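Local coordinates for outer membrane porin protein 32 (Delftia acidovorans, PDB 2FGQ) that forms trimeric, anion-selective channels across the bacterial outer membrane and can bind malate, at residues A[196-209]-A[221-233]. Numbering follows the deposited sequence.
Sequences VGGLATDRDEITLG and GLLQQTKFKRDIG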
loop_
_atom_site.group_PDB
_atom_site.type_symbol
_atom_site.label_atom_id
_atom_site.label_comp_id
_atom_site.label_asym_id
_atom_site.label_seq_id
_atom_site.Cartn_x
_atom_site.Cartn_y
_atom_site.Cartn_z
ATOM N N VAL A 196 25.601 8.695 -14.189
ATOM C CA VAL A 196 26.078 9.532 -13.093
ATOM C C VAL A 196 26.168 10.923 -13.658
ATOM O O VAL A 196 26.801 11.143 -14.708
ATOM C CB VAL A 196 27.467 9.079 -12.644
ATOM C CG1 VAL A 196 27.962 10.067 -11.581
ATOM C CG2 VAL A 196 27.430 7.643 -12.117
ATOM N N GLY A 197 25.494 11.868 -13.016
ATOM C CA GLY A 197 25.420 13.212 -13.559
ATOM C C GLY A 197 24.886 13.332 -14.976
ATOM O O GLY A 197 25.272 14.251 -15.697
ATOM N N GLY A 198 23.994 12.427 -15.382
ATOM C CA GLY A 198 23.444 12.393 -16.708
ATOM C C GLY A 198 24.304 11.747 -17.781
ATOM O O GLY A 198 23.939 11.756 -18.943
ATOM N N LEU A 199 25.413 11.129 -17.394
ATOM C CA LEU A 199 26.344 10.488 -18.334
ATOM C C LEU A 199 26.356 8.971 -18.129
ATOM O O LEU A 199 26.525 8.487 -17.001
ATOM C CB LEU A 199 27.762 11.048 -18.168
ATOM C CG LEU A 199 28.061 12.345 -18.951
ATOM C CD1 LEU A 199 27.147 13.454 -18.588
ATOM C CD2 LEU A 199 29.515 12.765 -18.662
ATOM N N ALA A 200 26.224 8.241 -19.229
ATOM C CA ALA A 200 26.134 6.779 -19.213
ATOM C C ALA A 200 27.355 6.201 -18.502
ATOM O O ALA A 200 28.484 6.628 -18.761
ATOM C CB ALA A 200 26.066 6.244 -20.624
ATOM N N THR A 201 27.104 5.221 -17.643
ATOM C CA THR A 201 28.101 4.658 -16.725
ATOM C C THR A 201 27.751 3.192 -16.495
ATOM O O THR A 201 26.584 2.848 -16.353
ATOM C CB THR A 201 28.076 5.413 -15.393
ATOM O OG1 THR A 201 28.484 6.776 -15.576
ATOM C CG2 THR A 201 29.025 4.864 -14.364
ATOM N N ASP A 202 28.752 2.329 -16.530
ATOM C CA ASP A 202 28.591 0.932 -16.127
ATOM C C ASP A 202 28.920 0.807 -14.646
ATOM O O ASP A 202 29.905 1.359 -14.170
ATOM C CB ASP A 202 29.583 0.021 -16.851
ATOM C CG ASP A 202 29.314 -0.138 -18.315
ATOM O OD1 ASP A 202 28.227 0.202 -18.817
ATOM O OD2 ASP A 202 30.213 -0.594 -19.081
ATOM N N ARG A 203 28.131 0.027 -13.934
ATOM C CA ARG A 203 28.407 -0.329 -12.565
ATOM C C ARG A 203 28.858 -1.789 -12.587
ATOM O O ARG A 203 28.054 -2.702 -12.755
ATOM C CB ARG A 203 27.143 -0.167 -11.700
ATOM C CG ARG A 203 27.326 -0.438 -10.230
ATOM C CD ARG A 203 26.011 -0.561 -9.484
ATOM N NE ARG A 203 26.142 -0.457 -8.033
ATOM C CZ ARG A 203 26.646 -1.420 -7.255
ATOM N NH1 ARG A 203 27.004 -2.602 -7.770
ATOM N NH2 ARG A 203 26.733 -1.210 -5.957
ATOM N N ASP A 204 30.152 -1.996 -12.371
ATOM C CA ASP A 204 30.781 -3.316 -12.414
ATOM C C ASP A 204 31.082 -3.757 -10.982
ATOM O O ASP A 204 31.614 -2.979 -10.215
ATOM C CB ASP A 204 32.107 -3.254 -13.207
ATOM C CG ASP A 204 31.925 -2.838 -14.623
ATOM O OD1 ASP A 204 30.820 -3.068 -15.182
ATOM O OD2 ASP A 204 32.853 -2.295 -15.278
ATOM N N GLU A 205 30.773 -4.992 -10.630
ATOM C CA GLU A 205 30.956 -5.471 -9.269
ATOM C C GLU A 205 31.461 -6.902 -9.298
ATOM O O GLU A 205 30.875 -7.778 -9.924
ATOM C CB GLU A 205 29.612 -5.427 -8.567
ATOM C CG GLU A 205 29.550 -5.703 -7.083
ATOM C CD GLU A 205 28.107 -5.929 -6.659
ATOM O OE1 GLU A 205 27.511 -4.963 -6.111
ATOM O OE2 GLU A 205 27.566 -7.056 -6.924
ATOM N N ILE A 206 32.557 -7.132 -8.596
ATOM C CA ILE A 206 33.096 -8.465 -8.397
ATOM C C ILE A 206 33.174 -8.697 -6.892
ATOM O O ILE A 206 33.678 -7.849 -6.145
ATOM C CB ILE A 206 34.452 -8.635 -9.096
ATOM C CG1 ILE A 206 34.965 -10.057 -8.868
ATOM C CG2 ILE A 206 35.442 -7.690 -8.542
ATOM C CD1 ILE A 206 36.090 -10.460 -9.761
ATOM N N THR A 207 32.676 -9.834 -6.446
ATOM C CA THR A 207 32.544 -10.125 -5.027
ATOM C C THR A 207 32.966 -11.558 -4.725
ATOM O O THR A 207 32.575 -12.476 -5.432
ATOM C CB THR A 207 31.077 -9.955 -4.575
ATOM O OG1 THR A 207 30.554 -8.724 -5.064
ATOM C CG2 THR A 207 30.990 -9.861 -3.059
ATOM N N LEU A 208 33.802 -11.744 -3.707
ATOM C CA LEU A 208 34.225 -13.057 -3.255
ATOM C C LEU A 208 33.897 -13.205 -1.789
ATOM O O LEU A 208 34.248 -12.346 -1.021
ATOM C CB LEU A 208 35.742 -13.211 -3.500
ATOM C CG LEU A 208 36.334 -14.564 -3.134
ATOM C CD1 LEU A 208 35.840 -15.661 -4.034
ATOM C CD2 LEU A 208 37.877 -14.499 -3.162
ATOM N N GLY A 209 33.225 -14.287 -1.397
ATOM C CA GLY A 209 32.907 -14.501 -0.001
ATOM C C GLY A 209 33.185 -15.939 0.389
ATOM O O GLY A 209 33.128 -16.830 -0.447
ATOM N N GLY A 221 34.145 -14.030 5.699
ATOM C CA GLY A 221 34.838 -12.936 5.051
ATOM C C GLY A 221 34.268 -12.620 3.662
ATOM O O GLY A 221 33.659 -13.466 2.989
ATOM N N LEU A 222 34.466 -11.375 3.234
ATOM C CA LEU A 222 33.919 -10.885 1.955
ATOM C C LEU A 222 34.961 -9.867 1.441
ATOM O O LEU A 222 35.470 -9.050 2.217
ATOM C CB LEU A 222 32.592 -10.149 2.174
ATOM C CG LEU A 222 31.179 -10.748 1.998
ATOM C CD1 LEU A 222 30.102 -9.783 2.470
ATOM C CD2 LEU A 222 30.854 -11.130 0.555
ATOM N N LEU A 223 35.247 -9.922 0.148
ATOM C CA LEU A 223 36.000 -8.897 -0.580
ATOM C C LEU A 223 35.160 -8.466 -1.771
ATOM O O LEU A 223 34.564 -9.300 -2.436
ATOM C CB LEU A 223 37.289 -9.493 -1.136
ATOM C CG LEU A 223 38.182 -10.211 -0.152
ATOM C CD1 LEU A 223 39.188 -11.005 -0.931
ATOM C CD2 LEU A 223 38.842 -9.158 0.735
ATOM N N GLN A 224 35.164 -7.180 -2.086
ATOM C CA GLN A 224 34.388 -6.692 -3.190
ATOM C C GLN A 224 35.038 -5.482 -3.816
ATOM O O GLN A 224 35.531 -4.609 -3.104
ATOM C CB GLN A 224 32.975 -6.270 -2.724
ATOM C CG GLN A 224 32.006 -5.945 -3.843
ATOM C CD GLN A 224 30.622 -5.631 -3.301
ATOM O OE1 GLN A 224 29.640 -6.372 -3.585
ATOM N NE2 GLN A 224 30.520 -4.569 -2.506
ATOM N N GLN A 225 35.033 -5.443 -5.144
ATOM C CA GLN A 225 35.387 -4.232 -5.885
ATOM C C GLN A 225 34.195 -3.799 -6.687
ATOM O O GLN A 225 33.641 -4.589 -7.451
ATOM C CB GLN A 225 36.581 -4.435 -6.812
ATOM C CG GLN A 225 36.935 -3.172 -7.538
ATOM C CD GLN A 225 38.221 -3.293 -8.323
ATOM O OE1 GLN A 225 38.185 -3.581 -9.511
ATOM N NE2 GLN A 225 39.357 -3.120 -7.659
ATOM N N THR A 226 33.793 -2.539 -6.478
ATOM C CA THR A 226 32.700 -1.939 -7.225
ATOM C C THR A 226 33.270 -0.765 -8.000
ATOM O O THR A 226 33.863 0.142 -7.408
ATOM C CB THR A 226 31.677 -1.437 -6.245
ATOM O OG1 THR A 226 31.243 -2.536 -5.436
ATOM C CG2 THR A 226 30.439 -0.971 -6.993
ATOM N N LYS A 227 33.101 -0.780 -9.312
ATOM C CA LYS A 227 33.623 0.288 -10.156
ATOM C C LYS A 227 32.482 0.879 -10.975
ATOM O O LYS A 227 31.849 0.160 -11.745
ATOM C CB LYS A 227 34.683 -0.293 -11.108
ATOM C CG LYS A 227 35.393 0.704 -11.989
ATOM C CD LYS A 227 36.683 0.160 -12.695
ATOM C CE LYS A 227 36.853 -1.323 -12.616
ATOM N NZ LYS A 227 37.783 -1.826 -13.754
ATOM N N PHE A 228 32.218 2.173 -10.823
ATOM C CA PHE A 228 31.356 2.887 -11.735
ATOM C C PHE A 228 32.257 3.517 -12.805
ATOM O O PHE A 228 32.998 4.472 -12.530
ATOM C CB PHE A 228 30.556 3.964 -11.013
ATOM C CG PHE A 228 29.437 3.475 -10.099
ATOM C CD1 PHE A 228 29.688 2.997 -8.842
ATOM C CD2 PHE A 228 28.120 3.594 -10.494
ATOM C CE1 PHE A 228 28.646 2.618 -7.979
ATOM C CE2 PHE A 228 27.052 3.273 -9.634
ATOM C CZ PHE A 228 27.307 2.799 -8.386
ATOM N N LYS A 229 32.214 2.955 -13.989
ATOM C CA LYS A 229 33.080 3.326 -15.114
ATOM C C LYS A 229 32.251 4.115 -16.130
ATOM O O LYS A 229 31.345 3.579 -16.763
ATOM C CB LYS A 229 33.632 2.065 -15.766
ATOM C CG LYS A 229 34.686 2.308 -16.785
ATOM C CD LYS A 229 35.517 1.038 -17.113
ATOM C CE LYS A 229 35.878 1.010 -18.591
ATOM N NZ LYS A 229 36.511 2.287 -19.032
ATOM N N ARG A 230 32.540 5.397 -16.258
ATOM C CA ARG A 230 31.769 6.278 -17.117
ATOM C C ARG A 230 32.229 6.121 -18.545
ATOM O O ARG A 230 33.432 6.029 -18.808
ATOM C CB ARG A 230 31.933 7.701 -16.577
ATOM C CG ARG A 230 31.148 8.761 -17.248
ATOM C CD ARG A 230 31.234 10.072 -16.523
ATOM N NE ARG A 230 32.607 10.580 -16.529
ATOM C CZ ARG A 230 32.968 11.771 -16.027
ATOM N NH1 ARG A 230 32.077 12.553 -15.448
ATOM N NH2 ARG A 230 34.245 12.151 -16.065
ATOM N N ASP A 231 31.287 6.039 -19.486
ATOM C CA ASP A 231 31.612 5.757 -20.897
ATOM C C ASP A 231 32.620 6.764 -21.470
ATOM O O ASP A 231 33.513 6.354 -22.215
ATOM C CB ASP A 231 30.370 5.769 -21.801
ATOM C CG ASP A 231 29.426 4.602 -21.570
ATOM O OD1 ASP A 231 29.577 3.819 -20.598
ATOM O OD2 ASP A 231 28.469 4.414 -22.367
ATOM N N ILE A 232 32.487 8.043 -21.151
ATOM C CA ILE A 232 33.388 9.063 -21.709
ATOM C C ILE A 232 34.755 9.072 -21.032
ATOM O O ILE A 232 35.616 9.876 -21.405
ATOM C CB ILE A 232 32.804 10.506 -21.665
ATOM C CG1 ILE A 232 32.610 10.988 -20.230
ATOM C CG2 ILE A 232 31.573 10.613 -22.556
ATOM C CD1 ILE A 232 32.744 12.487 -20.042
ATOM N N GLY A 233 34.906 8.277 -19.971
ATOM C CA GLY A 233 36.122 8.260 -19.191
ATOM C C GLY A 233 35.871 8.615 -17.747
ATOM O O GLY A 233 34.948 9.362 -17.441
HETATM O O HOH W 1 29.348 12.384 -14.569
HETATM O O HOH W 2 29.673 8.771 -20.244
HETATM O O HOH W 3 27.291 2.578 -19.730
HETATM O O HOH W 4 29.758 0.689 -21.897
HETATM O O HOH W 5 28.647 -2.965 -4.707
#
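Strands 199-209 and 221-230 pair antiparallel, Asp202, Asp204, Ile206 and Leu208 each exchanging two backbone hydrogen bonds with Lys229, Lys227, Gln225 and Leu223. At the loop end Asp231 N continues the pattern with a nearly straight bond to Ala200 O (3.0 Å).

Side chains alternate between the two faces of the barrel wall. On the inner one, Arg203 lays its aliphatic stem over the Phe228 ring: with CG anti to the backbone N (chi1 -177°), the extended chain carries CG over the ring face, 3.9 Å from the Phe228 centroid, a CH-pi contact. Thr201 CG2 meets the same ring at its edge. Farther out, Thr226 CG2 covers one face of the guanidinium, 3.8 Å from Arg203 CZ, while NH1 makes a salt bridge to Glu205 OE1, reached from above the carboxylate plane. A water accepts from Arg203 NH2, donates to Glu205 OE1 and also bonds Thr226 OG1. Were Arg203 replaced by an alanine, Glu205 would probably lose its countercharge and one Phe228 face much of its cover. Next along, Thr207 OG1 donates to Gln224 OE1 (2.9 Å) in the amide plane, on a lone pair. Gly209 suits its site because a side chain there would crowd Leu222 CD2.

The other face changes from charged (Asp202, Asp204, Lys227, Lys229) to apolar, where Leu208 CD2 and Leu223 CD1 meet on the surface, as expected if this band faces lipid. Asp231, in the turn, brings OD1 4.3 Å from Asp202 OD1; a water lies within hydrogen-bonding distance of both, and a salt bridge from Lys193 to Asp202 probably eases the like-charge proximity.

The pair is one hairpin of the 16-stranded porin barrel, flanked by strands 183-196 and 235-249. Inside, Arg203 also bonds the carbonyls of Arg119 and Asp129, Phe118 touches Glu205 and Gln224, and Leu101 of helix 96-101 packs on Thr207 and Leu222.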